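Long-range contact in cytosolic ACYL coenzyme A thioester hydrolase (PDB 2V1O), which hydrolyses fatty acyl-CoAs, palmitoyl-CoA preferentially, to free fatty acids and coenzyme A, here represented by its N-terminal hotdog domain: residues I74-K79 with E135-Y140. Numbering follows the deposited sequence.
Sequences ITYTSK and EGRKRY. With COA (coenzyme A), chain G.
Thr75 and Arg139 make the first link between the end of strand 67-77, part of the antiparallel hotdog sheet, and residues 135-140 of helix 130-146, whose axis crosses that of strand residues 74-77 at -66°. A classic beta bulge sets Thr75 and Tyr76 both opposite Glu83 of the neighbouring strand. Glu83 takes a hydrogen bond from Thr75 OG1 and a salt bridge from Arg139 NE, while a water in the guanidinium plane accepts from Arg139 NH2 and donates to Thr75 O. The same guanidinium lies with one face over Glu135 O and Gly136 CA of its own helix.

Tyr76 forms the centre of the contact. With CG anti to the backbone N (chi1 -171°), its ring lies against the helix backbone: Gly136 C sits 3.4 Å from CD1 and Arg137 N 3.3 Å from CE1, both over one face near the rim. Gly136, which has no side chain, presents bare backbone to the ring, its CA 3.9 Å from Tyr76 CB. Farther along, Tyr76 OH packs on Arg137 CB and CE2 on Tyr140 CB (3.5 Å); the two tyrosine rings, tilted by 30°, are slid apart and barely overlap.

Ser78 carries the contact into the coenzyme A pocket. Its CB makes a CH-pi contact over the Tyr140 face, 3.7 Å from the centroid, and its OG donates to O9A of the ligand's 3'-phosphate (2.6 Å). The loop that follows the strand and the helix thus hold two oxygens of the same 3'-phosphate. A second water accepts from Lys79 N and donates to Tyr140 OH, whose own proton goes to COA O7A, near the ring plane, in a very short bond of 2.5 Å.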
ATOM      1  N   ILE A  74       0.052  10.505 -27.041  1.00 11.60           N
ATOM      2  CA  ILE A  74      -0.367  11.898 -27.154  1.00 11.23           C
ATOM      3  C   ILE A  74      -0.926  12.087 -28.562  1.00 11.70           C
ATOM      4  O   ILE A  74      -0.220  11.884 -29.552  1.00 11.66           O
ATOM      5  CB  ILE A  74       0.788  12.904 -26.905  1.00 11.19           C
ATOM      6  CG1 ILE A  74       1.318  12.775 -25.470  1.00 11.82           C
ATOM      7  CG2 ILE A  74       0.314  14.350 -27.205  1.00 11.66           C
ATOM      8  CD1 ILE A  74       2.672  13.473 -25.235  1.00 11.04           C
ATOM      9  N   THR A  75      -2.194  12.473 -28.634  1.00 11.43           N
ATOM     10  CA  THR A  75      -2.907  12.540 -29.903  1.00 11.51           C
ATOM     11  C   THR A  75      -3.176  13.973 -30.353  1.00 11.51           C
ATOM     12  O   THR A  75      -3.489  14.217 -31.523  1.00 11.51           O
ATOM     13  CB  THR A  75      -4.210  11.730 -29.830  1.00 11.94           C
ATOM     14  OG1 THR A  75      -4.959  12.127 -28.671  1.00 11.60           O
ATOM     15  CG2 THR A  75      -3.878  10.245 -29.729  1.00 10.86           C
ATOM     16  N   TYR A  76      -3.051  14.919 -29.420  1.00 11.86           N
ATOM     17  CA  TYR A  76      -3.197  16.339 -29.737  1.00 11.76           C
ATOM     18  C   TYR A  76      -2.521  17.221 -28.692  1.00 11.56           C
ATOM     19  O   TYR A  76      -2.430  16.852 -27.511  1.00 11.48           O
ATOM     20  CB  TYR A  76      -4.686  16.732 -29.870  1.00 11.68           C
ATOM     21  CG  TYR A  76      -4.893  18.135 -30.400  1.00 12.77           C
ATOM     22  CD1 TYR A  76      -4.674  18.431 -31.748  1.00 11.49           C
ATOM     23  CD2 TYR A  76      -5.275  19.174 -29.550  1.00 12.14           C
ATOM     24  CE1 TYR A  76      -4.841  19.712 -32.235  1.00 13.54           C
ATOM     25  CE2 TYR A  76      -5.444  20.464 -30.032  1.00 11.99           C
ATOM     26  CZ  TYR A  76      -5.229  20.722 -31.376  1.00 12.11           C
ATOM     27  OH  TYR A  76      -5.384  21.991 -31.861  1.00 12.73           O
ATOM     28  N   THR A  77      -2.038  18.381 -29.134  1.00 11.30           N
ATOM     29  CA  THR A  77      -1.633  19.441 -28.212  1.00 11.73           C
ATOM     30  C   THR A  77      -2.230  20.783 -28.646  1.00 12.03           C
ATOM     31  O   THR A  77      -2.226  21.123 -29.837  1.00 12.28           O
ATOM     32  CB  THR A  77      -0.086  19.569 -28.060  1.00 11.56           C
ATOM     33  OG1 THR A  77       0.509  19.929 -29.318  1.00 12.65           O
ATOM     34  CG2 THR A  77       0.542  18.273 -27.517  1.00 11.70           C
ATOM     35  N   SER A  78      -2.765  21.519 -27.677  1.00 12.63           N
ATOM     36  CA  SER A  78      -3.207  22.892 -27.884  1.00 12.72           C
ATOM     37  C   SER A  78      -2.117  23.799 -27.310  1.00 13.25           C
ATOM     38  O   SER A  78      -1.021  23.318 -26.984  1.00 13.06           O
ATOM     39  CB  SER A  78      -4.558  23.137 -27.205  1.00 12.87           C
ATOM     40  OG  SER A  78      -4.445  23.067 -25.787  1.00 12.29           O
ATOM     41  N   LYS A  79      -2.399  25.097 -27.179  1.00 13.01           N
ATOM     42  CA  LYS A  79      -1.392  26.024 -26.659  1.00 13.31           C
ATOM     43  C   LYS A  79      -0.928  25.648 -25.244  1.00 12.49           C
ATOM     44  O   LYS A  79       0.268  25.703 -24.952  1.00 12.48           O
ATOM     45  CB  LYS A  79      -1.884  27.475 -26.696  1.00 13.38           C
ATOM     46  CG  LYS A  79      -0.787  28.480 -26.332  1.00 14.41           C
ATOM     47  CD  LYS A  79      -1.157  29.920 -26.634  1.00 14.91           C
ATOM     48  CE  LYS A  79      -0.065  30.857 -26.136  1.00 17.24           C
ATOM     49  NZ  LYS A  79      -0.322  32.278 -26.525  1.00 19.90           N
ATOM     50  N   GLU A 135      -8.367  16.210 -36.633  1.00 21.19           N
ATOM     51  CA  GLU A 135      -9.251  15.420 -35.775  1.00 21.17           C
ATOM     52  C   GLU A 135      -9.080  15.784 -34.302  1.00 20.57           C
ATOM     53  O   GLU A 135     -10.068  15.917 -33.571  1.00 20.43           O
ATOM     54  CB  GLU A 135      -9.022  13.925 -35.991  1.00 20.99           C
ATOM     55  CG  GLU A 135      -9.578  13.391 -37.317  1.00 21.76           C
ATOM     56  CD  GLU A 135      -9.011  12.029 -37.702  1.00 22.66           C
ATOM     57  OE1 GLU A 135      -8.161  11.488 -36.956  1.00 25.70           O
ATOM     58  OE2 GLU A 135      -9.412  11.492 -38.759  1.00 24.42           O
ATOM     59  N   GLY A 136      -7.826  15.939 -33.878  1.00 19.78           N
ATOM     60  CA  GLY A 136      -7.510  16.388 -32.526  1.00 19.76           C
ATOM     61  C   GLY A 136      -8.006  17.795 -32.246  1.00 19.18           C
ATOM     62  O   GLY A 136      -8.524  18.072 -31.163  1.00 19.03           O
ATOM     63  N   ARG A 137      -7.860  18.679 -33.237  1.00 18.63           N
ATOM     64  CA  ARG A 137      -8.284  20.063 -33.091  1.00 18.39           C
ATOM     65  C   ARG A 137      -9.800  20.134 -32.879  1.00 17.65           C
ATOM     66  O   ARG A 137     -10.281  20.916 -32.062  1.00 17.46           O
ATOM     67  CB  ARG A 137      -7.842  20.877 -34.308  1.00 18.46           C
ATOM     68  CG  ARG A 137      -8.177  22.358 -34.253  1.00 20.08           C
ATOM     69  CD  ARG A 137      -8.669  22.810 -35.615  1.00 24.09           C
ATOM     70  NE  ARG A 137      -9.642  21.845 -36.138  1.00 27.38           N
ATOM     71  CZ  ARG A 137      -9.563  21.232 -37.318  1.00 27.93           C
ATOM     72  NH1 ARG A 137      -8.572  21.503 -38.167  1.00 28.53           N
ATOM     73  NH2 ARG A 137     -10.504  20.363 -37.657  1.00 27.72           N
ATOM     74  N   LYS A 138     -10.534  19.287 -33.595  1.00 17.44           N
ATOM     75  CA  LYS A 138     -11.992  19.182 -33.450  1.00 17.72           C
ATOM     76  C   LYS A 138     -12.413  18.725 -32.044  1.00 17.51           C
ATOM     77  O   LYS A 138     -13.384  19.241 -31.481  1.00 17.43           O
ATOM     78  CB  LYS A 138     -12.555  18.229 -34.507  1.00 17.81           C
ATOM     79  CG  LYS A 138     -14.058  18.298 -34.678  1.00 19.55           C
ATOM     80  CD  LYS A 138     -14.537  17.310 -35.730  1.00 21.44           C
ATOM     81  CE  LYS A 138     -16.040  17.079 -35.628  1.00 23.05           C
ATOM     82  NZ  LYS A 138     -16.836  18.247 -36.103  1.00 25.31           N
ATOM     83  N   ARG A 139     -11.689  17.755 -31.490  1.00 17.02           N
ATOM     84  CA  ARG A 139     -11.968  17.273 -30.133  1.00 16.72           C
ATOM     85  C   ARG A 139     -11.640  18.347 -29.095  1.00 17.04           C
ATOM     86  O   ARG A 139     -12.397  18.540 -28.143  1.00 17.10           O
ATOM     87  CB  ARG A 139     -11.211  15.977 -29.837  1.00 16.73           C
ATOM     88  CG  ARG A 139     -11.594  14.810 -30.745  1.00 15.59           C
ATOM     89  CD  ARG A 139     -10.978  13.486 -30.286  1.00 16.20           C
ATOM     90  NE  ARG A 139      -9.513  13.497 -30.341  1.00 16.05           N
ATOM     91  CZ  ARG A 139      -8.780  13.143 -31.396  1.00 16.50           C
ATOM     92  NH1 ARG A 139      -9.358  12.736 -32.526  1.00 15.41           N
ATOM     93  NH2 ARG A 139      -7.454  13.190 -31.318  1.00 16.02           N
ATOM     94  N   TYR A 140     -10.518  19.039 -29.296  1.00 16.87           N
ATOM     95  CA  TYR A 140     -10.112  20.178 -28.469  1.00 17.08           C
ATOM     96  C   TYR A 140     -11.194  21.255 -28.432  1.00 17.29           C
ATOM     97  O   TYR A 140     -11.614  21.691 -27.362  1.00 17.52           O
ATOM     98  CB  TYR A 140      -8.808  20.773 -29.011  1.00 16.82           C
ATOM     99  CG  TYR A 140      -8.470  22.141 -28.462  1.00 16.92           C
ATOM    100  CD1 TYR A 140      -8.197  22.319 -27.110  1.00 15.34           C
ATOM    101  CD2 TYR A 140      -8.410  23.262 -29.302  1.00 15.34           C
ATOM    102  CE1 TYR A 140      -7.878  23.574 -26.598  1.00 16.24           C
ATOM    103  CE2 TYR A 140      -8.089  24.522 -28.798  1.00 15.71           C
ATOM    104  CZ  TYR A 140      -7.825  24.666 -27.441  1.00 15.95           C
ATOM    105  OH  TYR A 140      -7.495  25.898 -26.925  1.00 15.92           O
TER
HETATM  106  N1A COA G1162     -10.304  20.182 -19.623  1.00 21.02           N
HETATM  107  C2A COA G1162      -9.457  20.418 -20.681  1.00 21.40           C
HETATM  108  N3A COA G1162      -8.715  21.576 -20.710  1.00 21.23           N
HETATM  109  C4A COA G1162      -8.825  22.468 -19.691  1.00 20.74           C
HETATM  110  C5A COA G1162      -9.666  22.248 -18.609  1.00 21.09           C
HETATM  111  C6A COA G1162     -10.414  21.084 -18.578  1.00 20.93           C
HETATM  112  N6A COA G1162     -11.252  20.836 -17.574  1.00 21.04           N
HETATM  113  N7A COA G1162      -9.558  23.306 -17.765  1.00 21.85           N
HETATM  114  C8A COA G1162      -8.673  24.179 -18.292  1.00 21.25           C
HETATM  115  N9A COA G1162      -8.217  23.670 -19.478  1.00 21.64           N
HETATM  116  C1B COA G1162      -7.141  24.182 -20.326  1.00 21.11           C
HETATM  117  C2B COA G1162      -7.585  25.391 -21.137  1.00 22.07           C
HETATM  118  O2B COA G1162      -8.329  24.997 -22.268  1.00 21.82           O
HETATM  119  C3B COA G1162      -6.244  26.041 -21.438  1.00 21.14           C
HETATM  120  O3B COA G1162      -5.621  25.479 -22.578  1.00 22.85           O
HETATM  121  P3B COA G1162      -5.594  26.248 -23.997  1.00 22.47           P
HETATM  122  O7A COA G1162      -6.997  26.278 -24.510  1.00 22.70           O
HETATM  123  O8A COA G1162      -5.093  27.654 -23.767  1.00 23.11           O
HETATM  124  O9A COA G1162      -4.697  25.487 -24.939  1.00 22.85           O
HETATM  125  C4B COA G1162      -5.395  25.682 -20.219  1.00 21.99           C
HETATM  126  O4B COA G1162      -6.068  24.638 -19.539  1.00 22.50           O
HETATM  127  C5B COA G1162      -5.170  26.861 -19.279  1.00 22.70           C
HETATM  128  O5B COA G1162      -6.384  27.525 -19.004  1.00 24.57           O
HETATM  129  P1A COA G1162      -6.396  28.671 -17.883  1.00 26.82           P
HETATM  130  O1A COA G1162      -5.144  29.494 -18.003  1.00 27.62           O
HETATM  131  O2A COA G1162      -7.672  29.469 -18.040  1.00 25.82           O
HETATM  132  O3A COA G1162      -6.377  27.912 -16.464  1.00 26.61           O
HETATM  133  P2A COA G1162      -7.679  27.449 -15.647  1.00 27.76           P
HETATM  134  O4A COA G1162      -8.794  26.994 -16.556  1.00 26.38           O
HETATM  135  O5A COA G1162      -8.123  28.508 -14.664  1.00 27.37           O
HETATM  136  O6A COA G1162      -7.088  26.216 -14.808  1.00 27.77           O
HETATM  137  CBP COA G1162      -6.294  23.981 -14.437  1.00 25.26           C
HETATM  138  CCP COA G1162      -6.781  24.999 -15.468  1.00 26.55           C
HETATM  139  CDP COA G1162      -6.254  22.597 -15.095  1.00 26.06           C
HETATM  140  CEP COA G1162      -4.871  24.388 -14.051  1.00 26.61           C
HETATM  141  CAP COA G1162      -7.243  24.004 -13.231  1.00 24.18           C
HETATM  142  OAP COA G1162      -8.570  23.702 -13.616  1.00 22.98           O
HETATM  143  C9P COA G1162      -6.813  23.071 -12.125  1.00 22.45           C
HETATM  144  O9P COA G1162      -5.741  23.424 -11.303  1.00 22.40           O
HETATM  145  N8P COA G1162      -7.495  21.942 -11.988  1.00 21.87           N
HETATM  146  C7P COA G1162      -7.066  20.880 -11.095  1.00 22.35           C
HETATM  147  C6P COA G1162      -5.944  20.041 -11.707  1.00 20.06           C
HETATM  148  C5P COA G1162      -5.571  18.935 -10.746  1.00 20.89           C
HETATM  149  O5P COA G1162      -4.958  19.217  -9.701  1.00 19.80           O
HETATM  150  N4P COA G1162      -5.936  17.698 -11.091  1.00 21.81           N
HETATM  151  C3P COA G1162      -6.086  16.604 -10.134  1.00 25.57           C
HETATM  152  C2P COA G1162      -7.192  16.843  -9.082  1.00 25.87           C
HETATM  153  S1P COA G1162      -7.139  15.443  -7.942  1.00 33.47           S
HETATM  154  O   HOH W   1      -5.379  13.194 -33.307  1.00 27.71           O
HETATM  155  O   HOH W   2      -4.889  26.515 -28.189  1.00 24.21           O